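Local structure of group II chitinase (Ostrinia furnacalis, 6JAY) at residues A[198-203]-A[223-228]; A[202-207]-A[251-256]. The protein probably hydrolyses internal linkages of chitin as an endochitinase, this chain being one glycoside hydrolase family 18 domain of a much longer chitin-binding protein. All coordinates share one frame; numbering follows the deposited sequence.

Contact 1: residues A[198-203]-A[223-228]; sequences YDYHGQ and TYFNAN. With NAG (2-acetamido-2-deoxy-beta-D-glucopyranose), chain B; JUK (2-amino-1-[(furan-2-yl)methyl]-5-oxo-3-({[(2S)-oxolan-2-yl]methyl}carbamoyl)-5H-dipyrido[1,2-a:2',3'-d]pyrimidin-1-ium), chain C.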
ATOM      1  N   TYR A 198       0.635  -1.770  -7.040  1.00  8.40           N
ATOM      2  CA  TYR A 198       1.259  -0.516  -7.440  1.00 10.31           C
ATOM      3  C   TYR A 198       2.760  -0.701  -7.319  1.00  9.40           C
ATOM      4  O   TYR A 198       3.243  -1.760  -6.901  1.00 10.14           O
ATOM      5  CB  TYR A 198       0.747   0.673  -6.613  1.00  9.95           C
ATOM      6  CG  TYR A 198       0.659   0.421  -5.114  1.00  7.39           C
ATOM      7  CD1 TYR A 198       1.804   0.312  -4.337  1.00 11.56           C
ATOM      8  CD2 TYR A 198      -0.577   0.307  -4.482  1.00  9.03           C
ATOM      9  CE1 TYR A 198       1.720   0.092  -2.967  1.00 10.12           C
ATOM     10  CE2 TYR A 198      -0.670   0.084  -3.113  1.00 10.59           C
ATOM     11  CZ  TYR A 198       0.485  -0.021  -2.371  1.00  9.88           C
ATOM     12  OH  TYR A 198       0.403  -0.230  -1.013  1.00 12.41           O
ATOM     13  N   ASP A 199       3.499   0.339  -7.696  1.00 10.58           N
ATOM     14  CA  ASP A 199       4.953   0.265  -7.823  1.00 11.03           C
ATOM     15  C   ASP A 199       5.382  -0.825  -8.805  1.00  9.62           C
ATOM     16  O   ASP A 199       6.435  -1.444  -8.644  1.00 12.88           O
ATOM     17  CB  ASP A 199       5.658   0.119  -6.471  1.00 12.06           C
ATOM     18  CG  ASP A 199       5.496   1.345  -5.596  1.00 13.27           C
ATOM     19  OD1 ASP A 199       5.118   2.415  -6.128  1.00 12.97           O
ATOM     20  OD2 ASP A 199       5.739   1.241  -4.370  1.00 15.98           O
ATOM     21  N   TYR A 200       4.569  -1.070  -9.838  1.00 10.47           N
ATOM     22  CA  TYR A 200       5.011  -1.970 -10.896  1.00 11.69           C
ATOM     23  C   TYR A 200       6.178  -1.373 -11.656  1.00 12.63           C
ATOM     24  O   TYR A 200       6.988  -2.110 -12.237  1.00 14.36           O
ATOM     25  CB  TYR A 200       3.879  -2.221 -11.882  1.00  9.82           C
ATOM     26  CG  TYR A 200       2.781  -3.115 -11.377  1.00 10.30           C
ATOM     27  CD1 TYR A 200       2.903  -4.501 -11.437  1.00 10.63           C
ATOM     28  CD2 TYR A 200       1.615  -2.574 -10.843  1.00  9.50           C
ATOM     29  CE1 TYR A 200       1.898  -5.318 -10.993  1.00 11.26           C
ATOM     30  CE2 TYR A 200       0.598  -3.389 -10.401  1.00 10.42           C
ATOM     31  CZ  TYR A 200       0.744  -4.764 -10.481  1.00  9.99           C
ATOM     32  OH  TYR A 200      -0.272  -5.558 -10.026  1.00  9.89           O
ATOM     33  N   HIS A 201       6.269  -0.044 -11.673  1.00 10.16           N
ATOM     34  CA  HIS A 201       7.300   0.674 -12.406  1.00 13.09           C
ATOM     35  C   HIS A 201       7.770   1.868 -11.595  1.00 14.56           C
ATOM     36  O   HIS A 201       7.028   2.411 -10.770  1.00 13.10           O
ATOM     37  CB  HIS A 201       6.786   1.111 -13.776  1.00 10.87           C
ATOM     38  CG  HIS A 201       6.433  -0.044 -14.647  1.00 13.67           C
ATOM     39  ND1 HIS A 201       7.389  -0.896 -15.158  1.00 15.26           N
ATOM     40  CD2 HIS A 201       5.236  -0.522 -15.059  1.00 13.10           C
ATOM     41  CE1 HIS A 201       6.794  -1.847 -15.857  1.00 16.64           C
ATOM     42  NE2 HIS A 201       5.489  -1.644 -15.812  1.00 14.95           N
ATOM     43  N   GLY A 202       9.012   2.268 -11.849  1.00 12.69           N
ATOM     44  CA  GLY A 202       9.653   3.338 -11.109  1.00 13.77           C
ATOM     45  C   GLY A 202      11.033   3.574 -11.682  1.00 14.90           C
ATOM     46  O   GLY A 202      11.456   2.906 -12.634  1.00 14.57           O
ATOM     47  N   GLN A 203      11.737   4.542 -11.079  1.00 14.59           N
ATOM     48  CA  GLN A 203      13.053   4.965 -11.558  1.00 15.36           C
ATOM     49  C   GLN A 203      14.040   3.810 -11.692  1.00 18.96           C
ATOM     50  O   GLN A 203      14.982   3.904 -12.492  1.00 19.07           O
ATOM     51  CB  GLN A 203      13.634   6.010 -10.601  1.00 16.98           C
ATOM     52  CG  GLN A 203      13.752   5.527  -9.166  1.00 19.24           C
ATOM     53  CD  GLN A 203      14.273   6.596  -8.213  1.00 24.69           C
ATOM     54  OE1 GLN A 203      13.635   6.908  -7.205  1.00 24.98           O
ATOM     55  NE2 GLN A 203      15.434   7.154  -8.522  1.00 21.55           N
ATOM     56  N   THR A 223       3.782  -9.976 -19.473  1.00 19.99           N
ATOM     57  CA  THR A 223       2.334 -10.052 -19.367  1.00 20.25           C
ATOM     58  C   THR A 223       1.836  -9.949 -17.935  1.00 16.64           C
ATOM     59  O   THR A 223       0.620  -9.950 -17.726  1.00 17.92           O
ATOM     60  CB  THR A 223       1.803 -11.361 -19.962  1.00 24.13           C
ATOM     61  OG1 THR A 223       0.382 -11.409 -19.808  1.00 38.56           O
ATOM     62  CG2 THR A 223       2.390 -12.539 -19.240  1.00 22.94           C
ATOM     63  N   TYR A 224       2.725  -9.876 -16.944  1.00 17.19           N
ATOM     64  CA  TYR A 224       2.284  -9.998 -15.560  1.00 18.69           C
ATOM     65  C   TYR A 224       2.392  -8.728 -14.724  1.00 13.58           C
ATOM     66  O   TYR A 224       1.967  -8.746 -13.565  1.00 16.35           O
ATOM     67  CB  TYR A 224       2.942 -11.187 -14.837  1.00 22.75           C
ATOM     68  CG  TYR A 224       4.414 -11.400 -15.068  1.00 26.08           C
ATOM     69  CD1 TYR A 224       4.856 -12.261 -16.060  1.00 27.35           C
ATOM     70  CD2 TYR A 224       5.361 -10.796 -14.260  1.00 31.07           C
ATOM     71  CE1 TYR A 224       6.193 -12.483 -16.270  1.00 30.95           C
ATOM     72  CE2 TYR A 224       6.710 -11.012 -14.465  1.00 32.44           C
ATOM     73  CZ  TYR A 224       7.122 -11.850 -15.473  1.00 36.96           C
ATOM     74  OH  TYR A 224       8.469 -12.061 -15.676  1.00 41.74           O
ATOM     75  N   PHE A 225       2.913  -7.631 -15.266  1.00 14.42           N
ATOM     76  CA  PHE A 225       3.060  -6.389 -14.497  1.00 13.61           C
ATOM     77  C   PHE A 225       1.831  -5.491 -14.661  1.00 12.82           C
ATOM     78  O   PHE A 225       1.901  -4.358 -15.132  1.00 12.72           O
ATOM     79  CB  PHE A 225       4.344  -5.655 -14.883  1.00 16.59           C
ATOM     80  CG  PHE A 225       5.582  -6.158 -14.180  1.00 22.16           C
ATOM     81  CD1 PHE A 225       5.912  -7.499 -14.192  1.00 27.83           C
ATOM     82  CD2 PHE A 225       6.422  -5.282 -13.506  1.00 26.79           C
ATOM     83  CE1 PHE A 225       7.056  -7.958 -13.560  1.00 34.89           C
ATOM     84  CE2 PHE A 225       7.564  -5.742 -12.863  1.00 33.66           C
ATOM     85  CZ  PHE A 225       7.879  -7.083 -12.895  1.00 33.93           C
ATOM     86  N   ASN A 226       0.680  -6.019 -14.257  1.00 12.04           N
ATOM     87  CA  ASN A 226      -0.546  -5.232 -14.236  1.00 10.30           C
ATOM     88  C   ASN A 226      -1.465  -5.817 -13.178  1.00 11.14           C
ATOM     89  O   ASN A 226      -1.358  -6.995 -12.834  1.00 10.68           O
ATOM     90  CB  ASN A 226      -1.225  -5.183 -15.612  1.00 11.47           C
ATOM     91  CG  ASN A 226      -1.502  -6.553 -16.157  1.00 13.59           C
ATOM     92  OD1 ASN A 226      -2.541  -7.135 -15.858  1.00 13.62           O
ATOM     93  ND2 ASN A 226      -0.575  -7.086 -16.967  1.00 14.46           N
ATOM     94  N   ALA A 227      -2.351  -4.968 -12.639  1.00 10.66           N
ATOM     95  CA  ALA A 227      -3.217  -5.378 -11.534  1.00 10.07           C
ATOM     96  C   ALA A 227      -4.132  -6.533 -11.915  1.00 11.25           C
ATOM     97  O   ALA A 227      -4.416  -7.398 -11.081  1.00 10.44           O
ATOM     98  CB  ALA A 227      -4.065  -4.195 -11.051  1.00  9.17           C
ATOM     99  N   ASN A 228      -4.614  -6.560 -13.159  1.00 11.24           N
ATOM    100  CA  ASN A 228      -5.510  -7.629 -13.578  1.00 11.95           C
ATOM    101  C   ASN A 228      -4.834  -8.993 -13.470  1.00 11.42           C
ATOM    102  O   ASN A 228      -5.418  -9.947 -12.934  1.00 12.21           O
ATOM    103  CB  ASN A 228      -5.983  -7.370 -15.007  1.00 12.00           C
ATOM    104  CG  ASN A 228      -6.892  -8.458 -15.511  1.00 13.00           C
ATOM    105  OD1 ASN A 228      -7.862  -8.817 -14.857  1.00 13.32           O
ATOM    106  ND2 ASN A 228      -6.579  -8.993 -16.676  1.00 19.60           N
TER
HETATM  107  C1  NAG B2101      -7.379 -10.057 -17.218  1.00 24.72           C
HETATM  108  C2  NAG B2101      -7.504  -9.949 -18.741  1.00 27.12           C
HETATM  109  C3  NAG B2101      -8.221 -11.173 -19.308  1.00 36.87           C
HETATM  110  C4  NAG B2101      -7.551 -12.454 -18.829  1.00 36.61           C
HETATM  111  C5  NAG B2101      -7.468 -12.451 -17.307  1.00 34.06           C
HETATM  112  C6  NAG B2101      -6.751 -13.657 -16.744  1.00 34.89           C
HETATM  113  C7  NAG B2101      -7.762  -7.889 -20.057  1.00 28.59           C
HETATM  114  C8  NAG B2101      -6.476  -8.266 -20.725  1.00 32.39           C
HETATM  115  N2  NAG B2101      -8.205  -8.732 -19.117  1.00 28.91           N
HETATM  116  O3  NAG B2101      -8.195 -11.111 -20.729  1.00 38.67           O
HETATM  117  O4  NAG B2101      -8.289 -13.589 -19.267  1.00 45.96           O
HETATM  118  O5  NAG B2101      -6.746 -11.290 -16.870  1.00 29.64           O
HETATM  119  O6  NAG B2101      -5.345 -13.456 -16.673  1.00 35.42           O
HETATM  120  O7  NAG B2101      -8.376  -6.870 -20.357  1.00 39.37           O
HETATM  121  C1  JUK C2102       7.894   6.065   0.844  0.55 47.84           C
HETATM  122  C10 JUK C2102      13.911   2.004  -3.448  0.96 37.81           C
HETATM  123  C11 JUK C2102       9.380   2.764  -1.020  0.93 38.21           C
HETATM  124  C12 JUK C2102       9.709   1.079  -2.897  0.97 30.38           C
HETATM  125  C13 JUK C2102      10.328   2.104  -2.107  1.00 33.52           C
HETATM  126  C14 JUK C2102      11.713   2.353  -2.321  0.35 42.04           C
HETATM  127  C15 JUK C2102       9.914  -0.623  -4.730  0.91 25.05           C
HETATM  128  C16 JUK C2102      10.485   0.395  -3.888  0.86 27.80           C
HETATM  129  C17 JUK C2102      11.838   0.712  -4.060  1.00 28.33           C
HETATM  130  C18 JUK C2102      10.102  -2.230  -6.453  0.85 25.61           C
HETATM  131  C19 JUK C2102      11.937  -0.956  -5.809  0.90 24.90           C
HETATM  132  C2  JUK C2102       7.317   7.341   1.647  1.00 23.82           C
HETATM  133  C20 JUK C2102      12.768  -1.630  -6.805  0.99 27.05           C
HETATM  134  C21 JUK C2102      12.193  -2.632  -7.624  1.00 26.55           C
HETATM  135  C22 JUK C2102      10.851  -2.932  -7.447  0.63 27.54           C
HETATM  136  C3  JUK C2102       7.857   8.429   1.073  1.00 29.29           C
HETATM  137  C4  JUK C2102       8.942   6.525   0.178  1.00 34.44           C
HETATM  138  C5  JUK C2102       9.582   5.550  -0.878  0.84 50.72           C
HETATM  139  C6  JUK C2102      14.453   2.845  -5.811  1.00 39.07           C
HETATM  140  C7  JUK C2102      14.898   4.151  -6.318  0.79 43.69           C
HETATM  141  C8  JUK C2102      14.990   4.982  -5.218  0.66 51.87           C
HETATM  142  C9  JUK C2102      14.321   3.061  -4.470  0.66 44.10           C
HETATM  143  N1  JUK C2102       9.109   4.206  -0.530  0.58 54.21           N
HETATM  144  N2  JUK C2102      12.347   3.332  -1.542  0.61 43.86           N
HETATM  145  N3  JUK C2102      12.430   1.699  -3.275  0.52 32.08           N
HETATM  146  N4  JUK C2102      12.538   0.036  -5.007  0.92 27.10           N
HETATM  147  N5  JUK C2102      10.691  -1.268  -5.677  0.62 24.40           N
HETATM  148  O1  JUK C2102       8.558  -0.962  -4.584  0.42 30.29           O
HETATM  149  O2  JUK C2102       8.456   7.932  -0.254  0.95 30.74           O
HETATM  150  O3  JUK C2102      14.658   4.314  -4.158  0.72 54.24           O
HETATM  151  O4  JUK C2102       8.718   1.926  -0.427  0.33 42.08           O
HETATM  152  O   HOH W   1       3.492  -3.092 -16.912  1.00 16.38           O
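H201 and F225 are joined by one water, which lies 2.7 Å from H201 NE2, at the imidazole edge and in the ring plane, and donates to F225 O over 2.7 Å. D205 OD2 holds the other ring nitrogen, ND1, so H201 is fixed at both nitrogens. The H201 and F225 rings themselves meet obliquely, their planes at 37°, and CE1 of H201 comes no nearer than 4.2 Å to CD2 of F225.

Y200 buries more surface here than any other residue. With its CG anti to the carbonyl carbon (chi1 -73°), the phenol lies along the backbone of 225-227, where the chain enters the helix: Y200 CD1 packs on F225 CB at 3.9 Å, one ring face receives N226 CA, and OH ends 3.3 Å from A227 CA. That hydroxyl is hydrogen-bonded to T230 OG1, one helical turn on. In return, Y200 O approaches the edge of the phenylalanine ring in its plane, 3.5 Å from F225 CD2.

The turn at F225 has order of its own. F225 is the centre of an inverse gamma turn, closed by a weak N226 N to Y224 O bond. N226 is the N-cap of helix 227-236: its OD1 accepts from Y229 N, while ND2 donates to T223 O at 3.2 Å from above the carbonyl plane. N228, next along, carries the N-linked sugar through ND2.

With no clear direct hydrogen bond between the segments, aromatic packing and a single water couple the loop after barrel strand 192-195 to the start of this helix.

Contact 2: residues A[202-207]-A[251-256]; sequences GQWDKK and YGQSFT. With JUK (2-amino-1-[(furan-2-yl)methyl]-5-oxo-3-({[(2S)-oxolan-2-yl]methyl}carbamoyl)-5H-dipyrido[1,2-a:2',3'-d]pyrimidin-1-ium), chain C.
CH2 of the W204 indole comes obliquely within 3.8 Å of Q253 NE2, with the ring and amide planes 72° apart. One indole face takes the ligand JUK, whose C20 is 3.4 Å from W204 CD2; G202 CA lies against the opposite face, where the absence of a side chain permits so close an approach. W204 CG sits between the backbone N and the carbonyl carbon (chi1 52°), which turns the indole back over G202.

Behind this layer, CE2 of the F255 ring meets the 202-203 peptide obliquely, 3.2 Å from G202 C and 3.4 Å from K207 O. A water centred over one face of F255 links the segments, accepting from Q203 N at 2.8 Å and lying 2.8 Å from both Q253 OE1 and S254 O; these two oxygens compete for its protons with a further acceptor nearby, so both need not be served at once.

Further out, D205 N bonds G202 O at 2.9 Å, closing the short 3-10 turn, and G202 N makes a weak bond to D205 OD2. W319 meets the F255 ring at about 80°.

Without any direct hydrogen bond across, van der Waals packing and one bridging water set the turn against strand 244-257. The ligand-facing tryptophan has G202 CA against its far face and Q253 obliquely beside CH2, the amide NE2 being bonded in turn to D199.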
ATOM      1  N   GLY A 202       9.012   2.268 -11.849  1.00 12.69           N
ATOM      2  CA  GLY A 202       9.653   3.338 -11.109  1.00 13.77           C
ATOM      3  C   GLY A 202      11.033   3.574 -11.682  1.00 14.90           C
ATOM      4  O   GLY A 202      11.456   2.906 -12.634  1.00 14.57           O
ATOM      5  N   GLN A 203      11.737   4.542 -11.079  1.00 14.59           N
ATOM      6  CA  GLN A 203      13.053   4.965 -11.558  1.00 15.36           C
ATOM      7  C   GLN A 203      14.040   3.810 -11.692  1.00 18.96           C
ATOM      8  O   GLN A 203      14.982   3.904 -12.492  1.00 19.07           O
ATOM      9  CB  GLN A 203      13.634   6.010 -10.601  1.00 16.98           C
ATOM     10  CG  GLN A 203      13.752   5.527  -9.166  1.00 19.24           C
ATOM     11  CD  GLN A 203      14.273   6.596  -8.213  1.00 24.69           C
ATOM     12  OE1 GLN A 203      13.635   6.908  -7.205  1.00 24.98           O
ATOM     13  NE2 GLN A 203      15.434   7.154  -8.522  1.00 21.55           N
ATOM     14  N   TRP A 204      13.857   2.733 -10.921  1.00 16.07           N
ATOM     15  CA  TRP A 204      14.756   1.581 -10.989  1.00 17.33           C
ATOM     16  C   TRP A 204      14.716   0.888 -12.347  1.00 19.67           C
ATOM     17  O   TRP A 204      15.654   0.150 -12.678  1.00 18.77           O
ATOM     18  CB  TRP A 204      14.428   0.579  -9.868  1.00 17.80           C
ATOM     19  CG  TRP A 204      12.972   0.200  -9.831  1.00 16.10           C
ATOM     20  CD1 TRP A 204      12.365  -0.792 -10.559  1.00 17.69           C
ATOM     21  CD2 TRP A 204      11.929   0.820  -9.052  1.00 16.10           C
ATOM     22  NE1 TRP A 204      11.015  -0.828 -10.276  1.00 15.94           N
ATOM     23  CE2 TRP A 204      10.725   0.144  -9.352  1.00 16.46           C
ATOM     24  CE3 TRP A 204      11.902   1.873  -8.129  1.00 20.34           C
ATOM     25  CZ2 TRP A 204       9.503   0.492  -8.766  1.00 15.97           C
ATOM     26  CZ3 TRP A 204      10.686   2.213  -7.537  1.00 18.17           C
ATOM     27  CH2 TRP A 204       9.506   1.526  -7.861  1.00 16.52           C
ATOM     28  N   ASP A 205      13.656   1.099 -13.134  1.00 17.69           N
ATOM     29  CA  ASP A 205      13.537   0.456 -14.440  1.00 18.37           C
ATOM     30  C   ASP A 205      14.440   1.091 -15.486  1.00 22.36           C
ATOM     31  O   ASP A 205      14.627   0.501 -16.557  1.00 20.59           O
ATOM     32  CB  ASP A 205      12.101   0.559 -14.965  1.00 19.18           C
ATOM     33  CG  ASP A 205      11.126  -0.332 -14.222  1.00 20.20           C
ATOM     34  OD1 ASP A 205      11.536  -1.404 -13.727  1.00 19.42           O
ATOM     35  OD2 ASP A 205       9.935   0.046 -14.155  1.00 17.13           O
ATOM     36  N   LYS A 206      14.959   2.291 -15.224  1.00 19.84           N
ATOM     37  CA  LYS A 206      15.733   3.089 -16.176  1.00 23.71           C
ATOM     38  C   LYS A 206      14.926   3.531 -17.392  1.00 22.17           C
ATOM     39  O   LYS A 206      15.511   3.949 -18.401  1.00 22.48           O
ATOM     40  CB  LYS A 206      17.049   2.417 -16.597  1.00 23.61           C
ATOM     41  CG  LYS A 206      17.957   2.052 -15.430  1.00 24.65           C
ATOM     42  CD  LYS A 206      18.156   3.228 -14.492  1.00 29.85           C
ATOM     43  CE  LYS A 206      18.934   4.350 -15.167  1.00 34.04           C
ATOM     44  NZ  LYS A 206      18.557   5.698 -14.652  1.00 31.91           N
ATOM     45  N   LYS A 207      13.598   3.453 -17.329  1.00 18.23           N
ATOM     46  CA  LYS A 207      12.736   3.958 -18.389  1.00 20.25           C
ATOM     47  C   LYS A 207      11.367   4.234 -17.789  1.00 18.61           C
ATOM     48  O   LYS A 207      11.025   3.703 -16.729  1.00 18.68           O
ATOM     49  CB  LYS A 207      12.638   2.991 -19.578  1.00 21.80           C
ATOM     50  CG  LYS A 207      12.002   1.646 -19.262  1.00 23.19           C
ATOM     51  CD  LYS A 207      11.971   0.757 -20.498  1.00 23.99           C
ATOM     52  CE  LYS A 207      11.295  -0.571 -20.214  1.00 29.81           C
ATOM     53  NZ  LYS A 207      11.366  -1.468 -21.402  1.00 40.59           N
ATOM     54  N   TYR A 251      -0.403   8.376  -5.043  1.00  8.89           N
ATOM     55  CA  TYR A 251       0.846   9.051  -5.359  1.00  8.92           C
ATOM     56  C   TYR A 251       1.290   8.583  -6.741  1.00 10.70           C
ATOM     57  O   TYR A 251       0.718   7.655  -7.321  1.00  9.55           O
ATOM     58  CB  TYR A 251       1.923   8.696  -4.316  1.00  8.73           C
ATOM     59  CG  TYR A 251       2.266   7.221  -4.356  1.00  9.24           C
ATOM     60  CD1 TYR A 251       1.528   6.294  -3.623  1.00  9.39           C
ATOM     61  CD2 TYR A 251       3.296   6.753  -5.166  1.00  8.92           C
ATOM     62  CE1 TYR A 251       1.821   4.937  -3.684  1.00  9.92           C
ATOM     63  CE2 TYR A 251       3.587   5.417  -5.245  1.00 10.05           C
ATOM     64  CZ  TYR A 251       2.846   4.511  -4.505  1.00 13.25           C
ATOM     65  OH  TYR A 251       3.149   3.172  -4.581  1.00 15.75           O
ATOM     66  N   GLY A 252       2.352   9.203  -7.252  1.00  8.77           N
ATOM     67  CA  GLY A 252       2.925   8.794  -8.514  1.00 10.63           C
ATOM     68  C   GLY A 252       4.408   8.499  -8.395  1.00  8.89           C
ATOM     69  O   GLY A 252       5.080   8.922  -7.454  1.00 10.42           O
ATOM     70  N   GLN A 253       4.907   7.732  -9.369  1.00  8.99           N
ATOM     71  CA  GLN A 253       6.336   7.514  -9.546  1.00  9.89           C
ATOM     72  C   GLN A 253       6.851   8.526 -10.558  1.00 11.79           C
ATOM     73  O   GLN A 253       6.280   8.676 -11.645  1.00 12.07           O
ATOM     74  CB  GLN A 253       6.619   6.088 -10.034  1.00  9.94           C
ATOM     75  CG  GLN A 253       6.374   5.004  -8.977  1.00  9.94           C
ATOM     76  CD  GLN A 253       7.477   4.930  -7.914  1.00 14.32           C
ATOM     77  OE1 GLN A 253       8.578   5.455  -8.097  1.00 15.47           O
ATOM     78  NE2 GLN A 253       7.177   4.276  -6.798  1.00 14.29           N
ATOM     79  N   SER A 254       7.908   9.236 -10.194  1.00 11.17           N
ATOM     80  CA  SER A 254       8.441  10.306 -11.022  1.00 10.68           C
ATOM     81  C   SER A 254       9.810   9.931 -11.563  1.00 13.69           C
ATOM     82  O   SER A 254      10.556   9.158 -10.953  1.00 12.51           O
ATOM     83  CB  SER A 254       8.554  11.612 -10.235  1.00 10.55           C
ATOM     84  OG  SER A 254       9.569  11.500  -9.263  1.00 11.67           O
ATOM     85  N   PHE A 255      10.136  10.516 -12.712  1.00 14.02           N
ATOM     86  CA  PHE A 255      11.319  10.145 -13.469  1.00 13.50           C
ATOM     87  C   PHE A 255      11.939  11.404 -14.054  1.00 14.10           C
ATOM     88  O   PHE A 255      11.222  12.331 -14.445  1.00 13.93           O
ATOM     89  CB  PHE A 255      10.960   9.234 -14.658  1.00 13.84           C
ATOM     90  CG  PHE A 255      10.192   7.975 -14.298  1.00 13.67           C
ATOM     91  CD1 PHE A 255       8.842   8.026 -13.983  1.00 13.45           C
ATOM     92  CD2 PHE A 255      10.810   6.736 -14.349  1.00 14.67           C
ATOM     93  CE1 PHE A 255       8.133   6.879 -13.684  1.00 13.81           C
ATOM     94  CE2 PHE A 255      10.103   5.576 -14.055  1.00 12.99           C
ATOM     95  CZ  PHE A 255       8.763   5.651 -13.724  1.00 14.59           C
ATOM     96  N   THR A 256      13.271  11.431 -14.112  1.00 16.59           N
ATOM     97  CA  THR A 256      14.000  12.417 -14.902  1.00 18.59           C
ATOM     98  C   THR A 256      14.336  11.744 -16.226  1.00 18.43           C
ATOM     99  O   THR A 256      15.116  10.785 -16.262  1.00 20.40           O
ATOM    100  CB  THR A 256      15.254  12.898 -14.174  1.00 17.31           C
ATOM    101  OG1 THR A 256      14.876  13.572 -12.967  1.00 17.19           O
ATOM    102  CG2 THR A 256      16.040  13.883 -15.052  1.00 19.61           C
TER
HETATM  103  C1  JUK C2102       7.894   6.065   0.844  0.55 47.84           C
HETATM  104  C10 JUK C2102      13.911   2.004  -3.448  0.96 37.81           C
HETATM  105  C11 JUK C2102       9.380   2.764  -1.020  0.93 38.21           C
HETATM  106  C12 JUK C2102       9.709   1.079  -2.897  0.97 30.38           C
HETATM  107  C13 JUK C2102      10.328   2.104  -2.107  1.00 33.52           C
HETATM  108  C14 JUK C2102      11.713   2.353  -2.321  0.35 42.04           C
HETATM  109  C15 JUK C2102       9.914  -0.623  -4.730  0.91 25.05           C
HETATM  110  C16 JUK C2102      10.485   0.395  -3.888  0.86 27.80           C
HETATM  111  C17 JUK C2102      11.838   0.712  -4.060  1.00 28.33           C
HETATM  112  C18 JUK C2102      10.102  -2.230  -6.453  0.85 25.61           C
HETATM  113  C19 JUK C2102      11.937  -0.956  -5.809  0.90 24.90           C
HETATM  114  C2  JUK C2102       7.317   7.341   1.647  1.00 23.82           C
HETATM  115  C20 JUK C2102      12.768  -1.630  -6.805  0.99 27.05           C
HETATM  116  C21 JUK C2102      12.193  -2.632  -7.624  1.00 26.55           C
HETATM  117  C22 JUK C2102      10.851  -2.932  -7.447  0.63 27.54           C
HETATM  118  C3  JUK C2102       7.857   8.429   1.073  1.00 29.29           C
HETATM  119  C4  JUK C2102       8.942   6.525   0.178  1.00 34.44           C
HETATM  120  C5  JUK C2102       9.582   5.550  -0.878  0.84 50.72           C
HETATM  121  C6  JUK C2102      14.453   2.845  -5.811  1.00 39.07           C
HETATM  122  C7  JUK C2102      14.898   4.151  -6.318  0.79 43.69           C
HETATM  123  C8  JUK C2102      14.990   4.982  -5.218  0.66 51.87           C
HETATM  124  C9  JUK C2102      14.321   3.061  -4.470  0.66 44.10           C
HETATM  125  N1  JUK C2102       9.109   4.206  -0.530  0.58 54.21           N
HETATM  126  N2  JUK C2102      12.347   3.332  -1.542  0.61 43.86           N
HETATM  127  N3  JUK C2102      12.430   1.699  -3.275  0.52 32.08           N
HETATM  128  N4  JUK C2102      12.538   0.036  -5.007  0.92 27.10           N
HETATM  129  N5  JUK C2102      10.691  -1.268  -5.677  0.62 24.40           N
HETATM  130  O1  JUK C2102       8.558  -0.962  -4.584  0.42 30.29           O
HETATM  131  O2  JUK C2102       8.456   7.932  -0.254  0.95 30.74           O
HETATM  132  O3  JUK C2102      14.658   4.314  -4.158  0.72 54.24           O
HETATM  133  O4  JUK C2102       8.718   1.926  -0.427  0.33 42.08           O
HETATM  134  O   HOH W   2      10.369   6.638  -9.848  1.00 13.24           O

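Contacts 1 and 2 share G202 and Q203, and their centres are 12 Å apart. D199 ties them together: its OD1 is 2.6 Å from Y251 OH and 2.9 Å from Q253 NE2, both probable hydrogen bonds, while H201 O packs 3.2 Å from Q253 CG. Y198 and D199 belong to the MxYD motif that follows strand 192-195 in family 18 TIM barrels. JUK lies beside this junction, its O1 3.6 Å from D199 OD2, consistent with occupancy of the substrate cleft. The loop 198-207, leaving strand 192-195, packs Y200 and H201 against the start of helix 227-236 in contact 1 and presents the W204 indole to the ligand in contact 2.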